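Local coordinates for tegumental protein 20.8 kDa (Clonorchis sinensis, PDB 5X2D) that probably binds calcium as a full-length tegumental-allergen-like protein, the part described here being its dynein-light-chain-like domain, at residues N13-L16 and E17-I20; N45-S48 and F49-T53; K52-G55 and G56-V60. All coordinates share one frame; numbering follows the deposited sequence.

Contact 1: residues N13-L16 and E17-I20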
loop_
_atom_site.group_PDB
_atom_site.type_symbol
_atom_site.label_atom_id
_atom_site.label_comp_id
_atom_site.label_asym_id
_atom_site.label_seq_id
_atom_site.Cartn_x
_atom_site.Cartn_y
_atom_site.Cartn_z
ATOM N N ASN A 13 2.655 -14.301 -2.903
ATOM C CA ASN A 13 3.452 -15.288 -2.218
ATOM C C ASN A 13 2.475 -16.135 -1.442
ATOM O O ASN A 13 2.162 -15.823 -0.284
ATOM C CB ASN A 13 4.480 -14.602 -1.326
ATOM C CG ASN A 13 5.503 -15.545 -0.781
ATOM O OD1 ASN A 13 5.421 -16.763 -0.980
ATOM N ND2 ASN A 13 6.502 -14.989 -0.097
ATOM N N MET A 14 2.092 -17.262 -2.030
ATOM C CA MET A 14 0.912 -17.960 -1.564
ATOM C C MET A 14 0.609 -19.181 -2.439
ATOM O O MET A 14 1.004 -19.240 -3.615
ATOM C CB MET A 14 -0.263 -16.961 -1.563
ATOM C CG MET A 14 -1.555 -17.432 -0.938
ATOM S SD MET A 14 -2.730 -16.080 -0.628
ATOM C CE MET A 14 -1.712 -14.843 0.182
ATOM N N SER A 15 -0.103 -20.149 -1.865
ATOM C CA SER A 15 -0.576 -21.309 -2.616
ATOM C C SER A 15 -1.788 -20.878 -3.405
ATOM O O SER A 15 -2.411 -19.879 -3.054
ATOM C CB SER A 15 -0.919 -22.485 -1.690
ATOM O OG SER A 15 -2.022 -22.190 -0.841
ATOM N N LEU A 16 -2.110 -21.602 -4.473
ATOM C CA LEU A 16 -3.330 -21.307 -5.226
ATOM C C LEU A 16 -4.531 -21.537 -4.347
ATOM O O LEU A 16 -5.542 -20.847 -4.462
ATOM C CB LEU A 16 -3.471 -22.168 -6.483
ATOM C CG LEU A 16 -2.842 -21.662 -7.772
ATOM C CD1 LEU A 16 -2.820 -22.738 -8.865
ATOM C CD2 LEU A 16 -3.625 -20.440 -8.238
ATOM N N GLU A 17 -4.414 -22.531 -3.477
ATOM C CA GLU A 17 -5.502 -22.879 -2.587
ATOM C C GLU A 17 -5.880 -21.655 -1.743
ATOM O O GLU A 17 -7.048 -21.273 -1.672
ATOM C CB GLU A 17 -5.109 -24.075 -1.707
ATOM C CG GLU A 17 -6.213 -24.564 -0.793
ATOM C CD GLU A 17 -5.833 -25.821 -0.037
ATOM O OE1 GLU A 17 -4.624 -26.128 0.058
ATOM O OE2 GLU A 17 -6.754 -26.516 0.442
ATOM N N ASP A 18 -4.881 -21.002 -1.168
ATOM C CA ASP A 18 -5.137 -19.831 -0.353
ATOM C C ASP A 18 -5.499 -18.614 -1.186
ATOM O O ASP A 18 -6.096 -17.672 -0.688
ATOM C CB ASP A 18 -3.924 -19.518 0.521
ATOM C CG ASP A 18 -3.648 -20.601 1.546
ATOM O OD1 ASP A 18 -4.613 -21.269 1.991
ATOM O OD2 ASP A 18 -2.454 -20.800 1.870
ATOM N N GLN A 19 -5.129 -18.615 -2.451
ATOM C CA GLN A 19 -5.502 -17.506 -3.309
ATOM C C GLN A 19 -6.970 -17.619 -3.648
ATOM O O GLN A 19 -7.712 -16.631 -3.663
ATOM C CB GLN A 19 -4.668 -17.479 -4.590
ATOM C CG GLN A 19 -3.343 -16.772 -4.428
ATOM C CD GLN A 19 -2.499 -16.936 -5.654
ATOM O OE1 GLN A 19 -2.935 -16.580 -6.746
ATOM N NE2 GLN A 19 -1.293 -17.504 -5.499
ATOM N N ILE A 20 -7.371 -18.845 -3.927
ATOM C CA ILE A 20 -8.728 -19.129 -4.318
ATOM C C ILE A 20 -9.696 -18.749 -3.206
ATOM O O ILE A 20 -10.734 -18.168 -3.491
ATOM C CB ILE A 20 -8.893 -20.604 -4.699
ATOM C CG1 ILE A 20 -8.266 -20.852 -6.076
ATOM C CG2 ILE A 20 -10.356 -21.004 -4.700
ATOM C CD1 ILE A 20 -8.246 -22.311 -6.502
#
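The chain passes from loop into helix at S15, whose carbonyl O receives the backbone N of Q19 at 3.1 Å, and L16 O then takes I20 N at 2.8 Å. S15 is the N-cap of helix 16-29: its OG accepts from D18 N over 3.1 Å in a fairly straight bond, with an N-H...O angle of 159°. A chi1 of 65° holds this OG between the backbone N and the carbonyl carbon, turned over the first helical turn. A short hydroxyl suits the place because it offers an acceptor to a first-turn N-H, which lacks the i-4 helical carbonyl that later turns would provide. The same OG makes a weak bond to D18 OD2, 3.1 Å away, and the helix start would probably steady the negative charge of that carboxylate. M14 supplies a flexible apolar chain, its CG resting 3.5 Å from D18 CB and its SD 3.9 Å from Q19 CG. The buried Q19 reaches back along the loop, where NE2 bonds weakly to M14 O. Around the cap, N13 pairs through its backbone with S78, M14 and Q19 both pack on F79 of strand 78-83, and Q19 also meets V9 and A12 of strand 7-13.

Contact 2: residues N45-S48 and F49-T53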
loop_
_atom_site.group_PDB
_atom_site.type_symbol
_atom_site.label_atom_id
_atom_site.label_comp_id
_atom_site.label_asym_id
_atom_site.label_seq_id
_atom_site.Cartn_x
_atom_site.Cartn_y
_atom_site.Cartn_z
ATOM N N ASN A 45 -13.846 -6.260 7.060
ATOM C CA ASN A 45 -14.352 -7.637 7.114
ATOM C C ASN A 45 -13.575 -8.552 6.159
ATOM O O ASN A 45 -13.739 -9.770 6.219
ATOM C CB ASN A 45 -15.867 -7.789 6.818
ATOM C CG ASN A 45 -16.355 -6.960 5.645
ATOM O OD1 ASN A 45 -16.846 -5.855 5.803
ATOM N ND2 ASN A 45 -16.187 -7.494 4.449
ATOM N N LEU A 46 -12.730 -7.984 5.295
ATOM C CA LEU A 46 -11.768 -8.798 4.548
ATOM C C LEU A 46 -10.575 -9.192 5.429
ATOM O O LEU A 46 -10.164 -10.361 5.450
ATOM C CB LEU A 46 -11.287 -8.067 3.286
ATOM C CG LEU A 46 -12.242 -8.043 2.080
ATOM C CD1 LEU A 46 -11.521 -7.546 0.840
ATOM C CD2 LEU A 46 -12.877 -9.414 1.826
ATOM N N LYS A 47 -10.018 -8.207 6.135
ATOM C CA LYS A 47 -8.983 -8.455 7.129
ATOM C C LYS A 47 -9.477 -9.497 8.116
ATOM O O LYS A 47 -8.806 -10.493 8.391
ATOM C CB LYS A 47 -8.602 -7.178 7.894
ATOM C CG LYS A 47 -7.514 -7.393 8.954
ATOM C CD LYS A 47 -7.826 -6.659 10.272
ATOM C CE LYS A 47 -6.573 -6.121 10.967
ATOM N NZ LYS A 47 -5.486 -7.114 11.136
ATOM N N SER A 48 -10.666 -9.252 8.647
ATOM C CA SER A 48 -11.220 -10.114 9.672
ATOM C C SER A 48 -11.507 -11.501 9.112
ATOM O O SER A 48 -11.579 -12.468 9.872
ATOM C CB SER A 48 -12.484 -9.499 10.264
ATOM O OG SER A 48 -13.050 -10.369 11.222
ATOM N N PHE A 49 -11.668 -11.600 7.789
ATOM C CA PHE A 49 -11.779 -12.908 7.138
ATOM C C PHE A 49 -10.463 -13.665 7.135
ATOM O O PHE A 49 -10.418 -14.852 7.454
ATOM C CB PHE A 49 -12.238 -12.780 5.687
ATOM C CG PHE A 49 -12.108 -14.064 4.906
ATOM C CD1 PHE A 49 -13.074 -15.061 5.020
ATOM C CD2 PHE A 49 -11.016 -14.287 4.075
ATOM C CE1 PHE A 49 -12.963 -16.252 4.303
ATOM C CE2 PHE A 49 -10.893 -15.482 3.354
ATOM C CZ PHE A 49 -11.867 -16.464 3.471
ATOM N N ALA A 50 -9.399 -12.966 6.747
ATOM C CA ALA A 50 -8.091 -13.582 6.586
ATOM C C ALA A 50 -7.576 -14.049 7.924
ATOM O O ALA A 50 -7.129 -15.192 8.035
ATOM C CB ALA A 50 -7.103 -12.614 5.952
ATOM N N ASP A 51 -7.684 -13.188 8.944
ATOM C CA ASP A 51 -7.164 -13.519 10.274
ATOM C C ASP A 51 -7.803 -14.787 10.833
ATOM O O ASP A 51 -7.133 -15.584 11.490
ATOM C CB ASP A 51 -7.378 -12.376 11.280
ATOM C CG ASP A 51 -6.787 -11.048 10.822
ATOM O OD1 ASP A 51 -6.047 -11.021 9.812
ATOM O OD2 ASP A 51 -7.051 -10.030 11.512
ATOM N N LYS A 52 -9.086 -14.991 10.557
ATOM C CA LYS A 52 -9.743 -16.207 11.013
ATOM C C LYS A 52 -9.279 -17.387 10.184
ATOM O O LYS A 52 -8.983 -18.447 10.728
ATOM C CB LYS A 52 -11.276 -16.081 10.964
ATOM C CG LYS A 52 -12.002 -17.427 11.042
ATOM C CD LYS A 52 -13.520 -17.271 11.057
ATOM C CE LYS A 52 -14.189 -18.468 11.743
ATOM N NZ LYS A 52 -14.445 -18.284 13.209
ATOM N N THR A 53 -9.224 -17.212 8.866
ATOM C CA THR A 53 -8.918 -18.330 7.981
ATOM C C THR A 53 -7.421 -18.671 7.931
ATOM O O THR A 53 -7.051 -19.832 8.099
ATOM C CB THR A 53 -9.432 -18.057 6.546
ATOM O OG1 THR A 53 -9.059 -16.735 6.146
ATOM C CG2 THR A 53 -10.954 -18.174 6.489
#
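K47 runs its aliphatic chain alongside the carboxylate of D51, nearest OD2, one turn further along helix 36-54, in an i to i+4 lysine-aspartate salt bridge. The methylene CG of K47 comes within 3.7 Å of D51 OD2, and bends at chi2, chi3 and chi4 curl the chain so that NZ meets the same oxygen at 3.3 Å, a weak hydrogen bond. A long flexible cation suits this place because it can serve two partners: its stronger one is the carbonyl O of W58 on strand 58-63, while D51 OD1 bonds weakly to W58 N, so the ion pair joins the helix to the strand beside it. The small A50 lies against W58, and K47 also packs on T70 of the second subunit. Beneath these side chains run two sound i to i+4 bonds, D51 N to K47 O at 3.0 Å, almost straight, and A50 N to L46 O at 3.0 Å, while F49 N is shared weakly between N45 O and L46 O. T53, short and hydroxylated, folds back on this turn: F49 O accepts T53 N at 3.0 Å and also T53 OG1 at 2.7 Å, the hydroxyl sitting above the carbonyl plane.

Contact 3: residues K52-G55 and G56-V60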
loop_
_atom_site.group_PDB
_atom_site.type_symbol
_atom_site.label_atom_id
_atom_site.label_comp_id
_atom_site.label_asym_id
_atom_site.label_seq_id
_atom_site.Cartn_x
_atom_site.Cartn_y
_atom_site.Cartn_z
ATOM N N LYS A 52 -9.086 -14.991 10.557
ATOM C CA LYS A 52 -9.743 -16.207 11.013
ATOM C C LYS A 52 -9.279 -17.387 10.184
ATOM O O LYS A 52 -8.983 -18.447 10.728
ATOM C CB LYS A 52 -11.276 -16.081 10.964
ATOM C CG LYS A 52 -12.002 -17.427 11.042
ATOM C CD LYS A 52 -13.520 -17.271 11.057
ATOM C CE LYS A 52 -14.189 -18.468 11.743
ATOM N NZ LYS A 52 -14.445 -18.284 13.209
ATOM N N THR A 53 -9.224 -17.212 8.866
ATOM C CA THR A 53 -8.918 -18.330 7.981
ATOM C C THR A 53 -7.421 -18.671 7.931
ATOM O O THR A 53 -7.051 -19.832 8.099
ATOM C CB THR A 53 -9.432 -18.057 6.546
ATOM O OG1 THR A 53 -9.059 -16.735 6.146
ATOM C CG2 THR A 53 -10.954 -18.174 6.489
ATOM N N PHE A 54 -6.564 -17.680 7.686
ATOM C CA PHE A 54 -5.131 -17.951 7.508
ATOM C C PHE A 54 -4.240 -17.741 8.743
ATOM O O PHE A 54 -3.075 -18.138 8.741
ATOM C CB PHE A 54 -4.592 -17.114 6.343
ATOM C CG PHE A 54 -5.429 -17.222 5.093
ATOM C CD1 PHE A 54 -5.631 -18.448 4.486
ATOM C CD2 PHE A 54 -6.005 -16.097 4.521
ATOM C CE1 PHE A 54 -6.391 -18.555 3.356
ATOM C CE2 PHE A 54 -6.767 -16.202 3.368
ATOM C CZ PHE A 54 -6.961 -17.428 2.788
ATOM N N GLY A 55 -4.769 -17.120 9.790
ATOM C CA GLY A 55 -3.972 -16.882 10.982
ATOM C C GLY A 55 -3.232 -15.552 10.957
ATOM O O GLY A 55 -3.022 -14.967 9.890
ATOM N N GLY A 56 -2.879 -15.053 12.139
ATOM C CA GLY A 56 -2.080 -13.844 12.264
ATOM C C GLY A 56 -2.859 -12.574 12.004
ATOM O O GLY A 56 -4.069 -12.630 11.773
ATOM N N CYS A 57 -2.168 -11.433 12.023
ATOM C CA CYS A 57 -2.793 -10.154 11.671
ATOM C C CYS A 57 -2.519 -9.824 10.187
ATOM O O CYS A 57 -1.400 -9.948 9.710
ATOM C CB CYS A 57 -2.293 -9.024 12.584
ATOM S SG CYS A 57 -2.029 -9.523 14.314
ATOM N N TRP A 58 -3.562 -9.429 9.464
ATOM C CA TRP A 58 -3.453 -9.095 8.050
ATOM C C TRP A 58 -3.720 -7.629 7.752
ATOM O O TRP A 58 -4.577 -7.018 8.385
ATOM C CB TRP A 58 -4.438 -9.932 7.257
ATOM C CG TRP A 58 -4.027 -11.357 7.070
ATOM C CD1 TRP A 58 -4.081 -12.363 7.995
ATOM C CD2 TRP A 58 -3.547 -11.951 5.860
ATOM N NE1 TRP A 58 -3.651 -13.542 7.434
ATOM C CE2 TRP A 58 -3.318 -13.314 6.124
ATOM C CE3 TRP A 58 -3.284 -11.458 4.580
ATOM C CZ2 TRP A 58 -2.844 -14.189 5.158
ATOM C CZ3 TRP A 58 -2.807 -12.326 3.632
ATOM C CH2 TRP A 58 -2.595 -13.679 3.921
ATOM N N GLN A 59 -3.051 -7.068 6.750
ATOM C CA GLN A 59 -3.385 -5.713 6.343
ATOM C C GLN A 59 -3.918 -5.737 4.926
ATOM O O GLN A 59 -3.241 -6.205 4.004
ATOM C CB GLN A 59 -2.195 -4.764 6.455
ATOM C CG GLN A 59 -2.686 -3.329 6.565
ATOM C CD GLN A 59 -1.627 -2.343 6.981
ATOM O OE1 GLN A 59 -0.450 -2.501 6.642
ATOM N NE2 GLN A 59 -2.039 -1.311 7.731
ATOM N N VAL A 60 -5.147 -5.247 4.763
ATOM C CA VAL A 60 -5.834 -5.287 3.476
ATOM C C VAL A 60 -5.956 -3.870 2.936
ATOM O O VAL A 60 -6.534 -2.985 3.579
ATOM C CB VAL A 60 -7.240 -5.917 3.586
ATOM C CG1 VAL A 60 -7.945 -5.879 2.244
ATOM C CG2 VAL A 60 -7.150 -7.337 4.069
#
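F54 and W58 bring their rings together where helix 36-54 ends and the chain turns, through two glycines, into strand 58-63 of the dynein-light-chain-like sheet. The backbone directs CB of F54 at the indole, 3.6 Å from W58 CZ2; a chi1 of -50°, with CG anti to the carbonyl carbon, then carries the ring toward helix 16-29, where it meets D18 and I22. On the way its CD2 lies 3.7 Å from the same W58 CZ2. The two aromatic groups meet at a slant: the F54 ring and the six-membered ring of W58 have centroids 5.6 Å apart and planes inclined at 50°. W58 uses the same kind of first torsion (chi1 -76°), which turns the indole from the strand toward the helix end. There its NE1 gives a bent hydrogen bond of 2.9 Å to G55 O, which lies at the indole edge, somewhat tilted from the ring plane. Tryptophan suits the position because one flat group brings an apolar benzo-ring carbon, CZ2, against F54 and an N-H to a turn carbonyl; G55 O accepts from Q92 NE2 as well. G55 and G56 both have positive phi, a backbone shape that residues with a side chain adopt reluctantly, and it lets the chain leave the helix within two residues. Further along, V60 pairs through its backbone with the second subunit, consistent with the strand-exchanging dimer of dynein light chains. On one face of the F54 ring, off-centre toward its rim, T53 OG1 stands 3.5 Å above the plane.

Overall arrangement
Contacts 2 and 3 overlap at K52 and T53, with centres 5 Å apart; contact 2 lies within helix 36-54 and contact 3 leads from its end into strand 58-63. What binds contact 3 to contact 2 is W58, through a probable hydrogen bond of 2.9 Å between W58 O and K47 NZ and packing of W58 CG on A50 CB at 3.5 Å. Contact 1, which starts helix 16-29, touches contact 3 at two points, D18 OD1 to F54 CE1 at 3.5 Å and M14 CE to W58 CH2 at 4.0 Å. The beginning of one helix therefore packs beside the end of the next. Contacts 1 and 2 do not touch, their nearest atoms being about 7 Å apart.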